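Local coordinates for protein phosphosugar isomerase (Escherichia coli O6:H1, PDB 5UQI) that probably interconverts arabinose-5-phosphate and ribulose-5-phosphate as a sugar isomerase of the SIS family, and is seen here with arabinose-5-phosphate bound, at residues His15-Ala20 with Ala153-Ser158; Asn34-Leu39 with Leu170-Leu175; Ile49-Ser54 with Phe74-Glu79. One frame throughout, in Å; residues are numbered along the deposited sequence.

Contact 1 of 3, residues His15-Ala20 with Ala153-Ser158. With A5P (arabinose-5-phosphate), chain B.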
# COMPACT_ATOMS: atom_id res chain seq x y z
N HIS A 15 -4.37 17.99 11.09
CA HIS A 15 -3.35 17.74 12.07
C HIS A 15 -3.37 16.28 12.58
O HIS A 15 -2.27 15.72 12.79
CB HIS A 15 -3.57 18.72 13.24
CG HIS A 15 -2.66 18.49 14.40
ND1 HIS A 15 -1.31 18.80 14.38
CD2 HIS A 15 -2.90 17.95 15.62
CE1 HIS A 15 -0.77 18.46 15.53
NE2 HIS A 15 -1.71 17.96 16.31
N ASN A 16 -4.57 15.68 12.72
CA ASN A 16 -4.65 14.27 13.12
C ASN A 16 -3.90 13.42 12.08
O ASN A 16 -3.17 12.47 12.44
CB ASN A 16 -6.11 13.79 13.21
CG ASN A 16 -6.79 14.30 14.46
OD1 ASN A 16 -6.12 14.87 15.32
ND2 ASN A 16 -8.10 14.08 14.58
N GLU A 17 -4.09 13.73 10.81
CA GLU A 17 -3.39 12.93 9.75
C GLU A 17 -1.89 13.14 9.77
O GLU A 17 -1.08 12.20 9.66
CB GLU A 17 -3.96 13.19 8.32
CG GLU A 17 -5.41 12.78 8.22
CD GLU A 17 -5.84 12.54 6.80
OE1 GLU A 17 -4.97 12.52 5.89
OE2 GLU A 17 -7.06 12.42 6.61
N LEU A 18 -1.49 14.39 10.02
CA LEU A 18 -0.09 14.72 10.16
C LEU A 18 0.53 13.89 11.30
O LEU A 18 1.61 13.35 11.11
CB LEU A 18 0.03 16.23 10.44
CG LEU A 18 1.46 16.82 10.58
CD1 LEU A 18 2.09 17.05 9.22
CD2 LEU A 18 1.43 18.15 11.33
N LYS A 19 -0.16 13.80 12.43
CA LYS A 19 0.37 13.04 13.58
C LYS A 19 0.57 11.56 13.23
O LYS A 19 1.56 10.95 13.62
CB LYS A 19 -0.52 13.17 14.80
CG LYS A 19 -0.39 14.53 15.47
CD LYS A 19 -1.27 14.55 16.72
CE LYS A 19 -0.68 13.71 17.87
NZ LYS A 19 -1.73 13.10 18.75
N ALA A 20 -0.39 11.02 12.51
CA ALA A 20 -0.32 9.58 12.12
C ALA A 20 0.91 9.33 11.25
O ALA A 20 1.58 8.31 11.38
CB ALA A 20 -1.63 9.21 11.42
N ALA A 153 -13.55 6.43 9.82
CA ALA A 153 -13.28 6.78 8.41
C ALA A 153 -11.78 6.63 8.06
O ALA A 153 -10.95 7.25 8.73
CB ALA A 153 -13.78 8.21 8.11
N PRO A 154 -11.43 5.80 7.02
CA PRO A 154 -10.01 5.80 6.59
C PRO A 154 -9.55 7.19 6.19
O PRO A 154 -10.10 7.84 5.24
CB PRO A 154 -10.00 4.84 5.38
CG PRO A 154 -11.07 3.86 5.73
CD PRO A 154 -12.16 4.65 6.42
N SER A 155 -8.56 7.67 6.93
CA SER A 155 -8.14 9.08 6.80
C SER A 155 -6.71 9.00 7.25
O SER A 155 -5.80 8.95 6.40
CB SER A 155 -9.00 9.98 7.71
OG SER A 155 -9.16 9.31 8.97
N CYS A 156 -6.48 8.84 8.56
CA CYS A 156 -5.10 8.61 9.00
C CYS A 156 -4.54 7.35 8.28
O CYS A 156 -3.40 7.40 7.82
CB CYS A 156 -5.03 8.40 10.48
SG CYS A 156 -5.50 9.90 11.37
N SER A 157 -5.29 6.25 8.22
CA SER A 157 -4.67 5.01 7.70
C SER A 157 -4.39 5.08 6.18
O SER A 157 -3.29 4.68 5.75
CB SER A 157 -5.50 3.79 7.98
OG SER A 157 -6.77 4.01 7.39
N SER A 158 -5.35 5.55 5.38
CA SER A 158 -5.16 5.62 3.93
C SER A 158 -4.04 6.60 3.61
O SER A 158 -3.24 6.35 2.69
CB SER A 158 -6.52 5.99 3.25
OG SER A 158 -7.13 7.08 4.00
C1 A5P B . -14.04 1.29 4.47
O1 A5P B . -13.66 2.17 5.12
C2 A5P B . -13.23 0.95 3.30
O2 A5P B . -13.06 1.99 2.39
C3 A5P B . -12.01 0.41 3.91
O3 A5P B . -10.80 0.88 3.31
C4 A5P B . -12.40 -1.00 3.58
O4 A5P B . -13.41 -1.45 4.47
C5 A5P B . -11.23 -1.95 3.60
O5 A5P B . -10.76 -2.01 4.90
P A5P B . -9.27 -2.57 5.03
O1P A5P B . -8.26 -1.47 4.65
O2P A5P B . -9.20 -2.94 6.60
O3P A5P B . -9.12 -3.66 4.09
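Glu17 and Cys156 have the nearest CA atoms across the contact, 4.7 Å apart, where a turn within helix 3-25 meets the first turn of helix 156-175. Cys156, Glu17, Ser155 and Ala20 carry the contact. Cys156 points SG at the backbone of the facing helix, 3.6 Å from Asn16 O, and its CB rests 3.6 Å from Ala20 CB, which is directed at it. The SG lies anti to the carbonyl carbon of Cys156 (chi1 -66°), the rotamer that turns it toward that helix. Glu17 reaches across with an extended chain beyond CG: OE2 comes within 3.3 Å of Ser155 CB, while OE1 is hydrogen-bonded to Thr159 OG1 of helix 156-175. No hydrogen bond joins the two segments directly. Ser155 OG donates to Ala153 O at 2.7 Å and is also hydrogen-bonded to Ala147 N; Ala147 O in turn takes Asn16 ND2. The loop leading into helix 156-175 is thereby tied down, and its Pro154 faces the bound sugar phosphate, CG lying 3.2 Å from A5P O1. The contact thus sets helix 3-25 against the N-terminal end of helix 156-175, with Pro154 also touching Lys53 of helix 52-67.

Contact 2 of 3, residues Asn34-Leu39 with Leu170-Leu175; sequences NLIKVL and LALSEL
Ile36 and Leu172 form the centre of this helix-helix contact, and their CA atoms, 6.9 Å apart, are the nearest pair across it. The two side chains slide past each other in opposite directions: Ile36 CD1 lies 3.9 Å from Leu172 CG, and Leu172 CD2 reaches back to the same distance from the backbone O of Ile36. The CG2 branch of Ile36 meets Leu175 CD1 at 3.8 Å, the two side chains crossing at about a right angle, and also comes near Leu172 CD2. CD1, besides meeting Leu172, touches Ala171 CB at 4.1 Å. The first torsion of Ile36 (chi1 -71°) places CG1 beside the backbone N and leaves CG2 beside the carbonyl carbon.

Leu172 is engaged a second time by Leu39, about one turn after Ile36. Leu172 CD1 lies 3.9 Å from Leu39 CB, again with the side chains roughly perpendicular, so Leu172 packs against both Ile36 and Leu39. The side-chain contacts are all apolar, and no hydrogen bond crosses between the segments. The axes of the two short segments approach to 10.7 Å and cross at -57°, a steep angle consistent with the few residues each helix contributes.

Farther out, Val168, one turn before Leu172, touches Ile36 and Leu39 and carries the same apolar surface along helix 156-175. Gln40 borders it at Leu172 and Leu175, and Leu172 also meets Thr70 in the loop ahead of strand 72-76. Helix 32-41 thus touches helix 156-175 through Ile36 and Leu39, and strand 120-124 of the parallel sheet through Leu35, Val38 and Leu39, all three packing on Ile121.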
# COMPACT_ATOMS: atom_id res chain seq x y z
N ASN A 34 14.18 -5.27 3.95
CA ASN A 34 13.79 -6.51 3.29
C ASN A 34 12.73 -6.23 2.21
O ASN A 34 12.80 -6.83 1.13
CB ASN A 34 13.21 -7.50 4.28
CG ASN A 34 14.28 -8.20 5.04
OD1 ASN A 34 15.45 -8.25 4.62
ND2 ASN A 34 13.91 -8.74 6.17
N LEU A 35 11.84 -5.27 2.48
CA LEU A 35 10.81 -4.92 1.46
C LEU A 35 11.48 -4.44 0.16
O LEU A 35 11.15 -4.90 -0.96
CB LEU A 35 9.83 -3.90 2.06
CG LEU A 35 8.81 -3.33 1.03
CD1 LEU A 35 7.88 -4.46 0.53
CD2 LEU A 35 8.00 -2.25 1.70
N ILE A 36 12.45 -3.53 0.33
CA ILE A 36 13.16 -3.00 -0.83
C ILE A 36 13.87 -4.12 -1.61
O ILE A 36 13.80 -4.18 -2.83
CB ILE A 36 14.16 -1.87 -0.43
CG1 ILE A 36 13.42 -0.60 -0.03
CG2 ILE A 36 15.15 -1.59 -1.58
CD1 ILE A 36 12.70 0.12 -1.15
N LYS A 37 14.59 -4.99 -0.91
CA LYS A 37 15.27 -6.10 -1.56
C LYS A 37 14.38 -7.05 -2.31
O LYS A 37 14.70 -7.42 -3.42
CB LYS A 37 16.09 -6.86 -0.51
CG LYS A 37 17.16 -5.96 0.09
CD LYS A 37 17.94 -6.68 1.18
CE LYS A 37 18.86 -5.71 1.90
NZ LYS A 37 19.50 -6.42 3.04
N VAL A 38 13.23 -7.41 -1.74
CA VAL A 38 12.25 -8.29 -2.42
C VAL A 38 11.76 -7.59 -3.67
O VAL A 38 11.72 -8.19 -4.74
CB VAL A 38 11.03 -8.64 -1.56
CG1 VAL A 38 9.95 -9.35 -2.38
CG2 VAL A 38 11.42 -9.50 -0.35
N LEU A 39 11.38 -6.31 -3.53
CA LEU A 39 10.93 -5.56 -4.73
C LEU A 39 11.98 -5.42 -5.83
O LEU A 39 11.67 -5.52 -7.02
CB LEU A 39 10.25 -4.23 -4.38
CG LEU A 39 9.01 -4.44 -3.48
CD1 LEU A 39 8.54 -3.08 -2.95
CD2 LEU A 39 7.81 -5.11 -4.22
N LEU A 170 9.77 5.81 -4.48
CA LEU A 170 10.86 6.77 -4.78
C LEU A 170 12.22 6.20 -4.42
O LEU A 170 13.18 6.47 -5.17
CB LEU A 170 10.61 8.12 -4.12
CG LEU A 170 9.39 8.86 -4.73
CD1 LEU A 170 9.02 10.09 -3.89
CD2 LEU A 170 9.52 9.19 -6.20
N ALA A 171 12.31 5.39 -3.35
CA ALA A 171 13.61 4.78 -3.00
C ALA A 171 13.99 3.75 -4.06
O ALA A 171 15.10 3.75 -4.54
CB ALA A 171 13.50 4.11 -1.65
N LEU A 172 13.03 2.92 -4.54
CA LEU A 172 13.35 1.96 -5.61
C LEU A 172 13.81 2.73 -6.87
O LEU A 172 14.74 2.29 -7.55
CB LEU A 172 12.13 1.06 -5.98
CG LEU A 172 11.72 0.08 -4.90
CD1 LEU A 172 10.31 -0.42 -5.26
CD2 LEU A 172 12.72 -1.07 -4.88
N SER A 173 13.13 3.85 -7.16
CA SER A 173 13.39 4.63 -8.37
C SER A 173 14.83 5.18 -8.31
O SER A 173 15.59 5.03 -9.29
CB SER A 173 12.37 5.77 -8.45
OG SER A 173 12.47 6.43 -9.72
N GLU A 174 15.20 5.75 -7.16
CA GLU A 174 16.57 6.30 -6.96
C GLU A 174 17.58 5.19 -7.04
O GLU A 174 18.60 5.33 -7.73
CB GLU A 174 16.66 7.08 -5.66
CG GLU A 174 18.05 7.61 -5.33
CD GLU A 174 18.02 8.78 -4.37
OE1 GLU A 174 17.04 9.58 -4.39
OE2 GLU A 174 18.99 8.91 -3.59
N LEU A 175 17.32 4.07 -6.36
CA LEU A 175 18.25 2.91 -6.37
C LEU A 175 18.51 2.32 -7.75
O LEU A 175 19.64 1.90 -8.02
CB LEU A 175 17.80 1.85 -5.36
CG LEU A 175 17.83 2.35 -3.90
CD1 LEU A 175 17.06 1.38 -3.01
CD2 LEU A 175 19.29 2.46 -3.42

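Contact 3 of 3, residues Ile49-Ser54 with Phe74-Glu79. With A5P (arabinose-5-phosphate), chain B.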
# COMPACT_ATOMS: atom_id res chain seq x y z
N ILE A 49 -3.11 -5.25 -4.62
CA ILE A 49 -4.50 -5.71 -4.49
C ILE A 49 -5.07 -5.06 -3.24
O ILE A 49 -4.45 -5.04 -2.15
CB ILE A 49 -4.54 -7.29 -4.30
CG1 ILE A 49 -3.97 -7.95 -5.54
CG2 ILE A 49 -6.00 -7.71 -4.03
CD1 ILE A 49 -4.03 -9.51 -5.48
N GLY A 50 -6.32 -4.55 -3.36
CA GLY A 50 -7.02 -3.92 -2.22
C GLY A 50 -8.48 -3.76 -2.60
O GLY A 50 -8.86 -4.00 -3.75
N VAL A 51 -9.26 -3.39 -1.58
CA VAL A 51 -10.67 -3.01 -1.81
C VAL A 51 -10.97 -1.79 -0.96
O VAL A 51 -10.16 -1.42 -0.08
CB VAL A 51 -11.69 -4.13 -1.45
CG1 VAL A 51 -11.44 -5.42 -2.32
CG2 VAL A 51 -11.72 -4.42 0.05
N GLY A 52 -12.10 -1.12 -1.22
CA GLY A 52 -12.39 0.08 -0.39
C GLY A 52 -11.34 1.18 -0.54
O GLY A 52 -10.73 1.31 -1.57
N LYS A 53 -11.17 1.95 0.54
CA LYS A 53 -10.22 3.08 0.45
C LYS A 53 -8.80 2.57 0.32
O LYS A 53 -8.00 3.16 -0.42
CB LYS A 53 -10.32 4.00 1.65
CG LYS A 53 -11.72 4.47 1.98
CD LYS A 53 -12.48 5.16 0.88
CE LYS A 53 -13.84 5.66 1.42
NZ LYS A 53 -14.72 4.45 1.66
N SER A 54 -8.49 1.41 0.92
CA SER A 54 -7.17 0.78 0.71
C SER A 54 -6.93 0.49 -0.75
O SER A 54 -5.78 0.67 -1.23
CB SER A 54 -7.08 -0.59 1.44
OG SER A 54 -6.87 -0.36 2.74
N PHE A 74 -2.73 -2.55 -10.65
CA PHE A 74 -3.67 -2.82 -9.58
C PHE A 74 -4.70 -3.83 -10.01
O PHE A 74 -5.24 -3.75 -11.14
CB PHE A 74 -4.38 -1.47 -9.26
CG PHE A 74 -5.57 -1.65 -8.34
CD1 PHE A 74 -5.39 -1.95 -6.99
CD2 PHE A 74 -6.90 -1.50 -8.84
CE1 PHE A 74 -6.50 -2.08 -6.12
CE2 PHE A 74 -7.99 -1.66 -7.91
CZ PHE A 74 -7.79 -1.94 -6.60
N VAL A 75 -5.04 -4.75 -9.07
CA VAL A 75 -6.15 -5.71 -9.23
C VAL A 75 -7.02 -5.55 -8.03
O VAL A 75 -6.59 -5.69 -6.87
CB VAL A 75 -5.62 -7.14 -9.33
CG1 VAL A 75 -6.80 -8.12 -9.30
CG2 VAL A 75 -4.83 -7.35 -10.63
N HIS A 76 -8.30 -5.25 -8.27
CA HIS A 76 -9.24 -5.15 -7.14
C HIS A 76 -9.48 -6.49 -6.50
O HIS A 76 -9.59 -7.48 -7.20
CB HIS A 76 -10.54 -4.56 -7.71
CG HIS A 76 -11.55 -4.21 -6.66
ND1 HIS A 76 -12.44 -5.17 -6.18
CD2 HIS A 76 -11.82 -3.06 -6.00
CE1 HIS A 76 -13.21 -4.60 -5.26
NE2 HIS A 76 -12.89 -3.32 -5.18
N GLY A 77 -9.55 -6.51 -5.16
CA GLY A 77 -9.63 -7.83 -4.46
C GLY A 77 -10.87 -8.64 -4.83
O GLY A 77 -10.83 -9.87 -4.96
N THR A 78 -12.02 -7.99 -5.08
CA THR A 78 -13.20 -8.75 -5.54
C THR A 78 -13.07 -9.16 -6.96
O THR A 78 -13.38 -10.28 -7.33
CB THR A 78 -14.48 -7.86 -5.41
OG1 THR A 78 -14.69 -7.75 -3.99
CG2 THR A 78 -15.71 -8.53 -6.03
N GLU A 79 -12.59 -8.27 -7.81
CA GLU A 79 -12.39 -8.72 -9.18
C GLU A 79 -11.39 -9.89 -9.29
O GLU A 79 -11.56 -10.77 -10.15
CB GLU A 79 -11.90 -7.54 -10.07
CG GLU A 79 -12.95 -6.37 -10.07
CD GLU A 79 -14.30 -6.84 -10.58
OE1 GLU A 79 -14.29 -7.59 -11.63
OE2 GLU A 79 -15.36 -6.64 -9.91
C1 A5P B . -14.04 1.29 4.47
O1 A5P B . -13.66 2.17 5.12
C2 A5P B . -13.23 0.95 3.30
O2 A5P B . -13.06 1.99 2.39
C3 A5P B . -12.01 0.41 3.91
O3 A5P B . -10.80 0.88 3.31
C4 A5P B . -12.40 -1.00 3.58
O4 A5P B . -13.41 -1.45 4.47
C5 A5P B . -11.23 -1.95 3.60
O5 A5P B . -10.76 -2.01 4.90
P A5P B . -9.27 -2.57 5.03
O1P A5P B . -8.26 -1.47 4.65
O2P A5P B . -9.20 -2.94 6.60
O3P A5P B . -9.12 -3.66 4.09
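Ile49, Val51 and Gly77 bury much of the surface where strand 46-50 and the turn after it meet the end of strand 72-76. Ile49 lies alongside Val75: its CA-H points at Val75 O, 3.2 Å from CA, and its CG2, anti to the backbone N, reaches 3.7 Å from Gly77 CA. Val51 CG1 sits over one face of the His76 ring, 3.9 Å from its centroid and 27° off the normal, a CH-pi contact made nearest CE1, with the side chains crossing at about a right angle. The same methyl packs 3.6 Å from Gly77 N. Gly77 supplies the hydrogen bond of the contact, its N to Gly50 O at 3.0 Å, with the donor standing above the carbonyl plane. With no side chain on Gly77, Val51 CG1 and Ile49 CG2 can lie directly against its backbone.

Beyond Val51, the chain turns at Gly52, whose positive phi suits glycine, and Lys53 and Ser54 are helical. There Ser54 OG donates to A5P O1P at 2.6 Å, while Ser98, Asn99, Ser100 and Thr103 supply further hydrogen bonds to the ligand. Apolar contacts and the Gly77 bond to Gly50 O, with backbone bonds of Ile49 to Ile95 and Ile97, help fix the strand end leading into the ligand-binding turn at Val51-Ser54, whereas Gly50 N is buried without a partner, a cost that the packing around it presumably offsets.

How the contacts relate
Along the chain the segments run 15-20, 34-39, 49-54, 74-79, 153-158 and 170-175, so contacts 1 and 2 interlock, and both enclose contact 3. Helix 156-175 is shared by the first two: contact 1 lies at its N-terminal end and contact 2 at its C-terminal end, their centres about 25 Å apart. Contact 3 belongs to the beta-alpha-beta unit of strand 46-50, helix 52-67 and strand 72-76 in the parallel sheet, on the opposite side of the chain's centre from contact 2. It meets contact 1 through Pro154 and Lys53, and both touch arabinose-5-phosphate, so distant parts of the sequence jointly line the SIS-domain pocket.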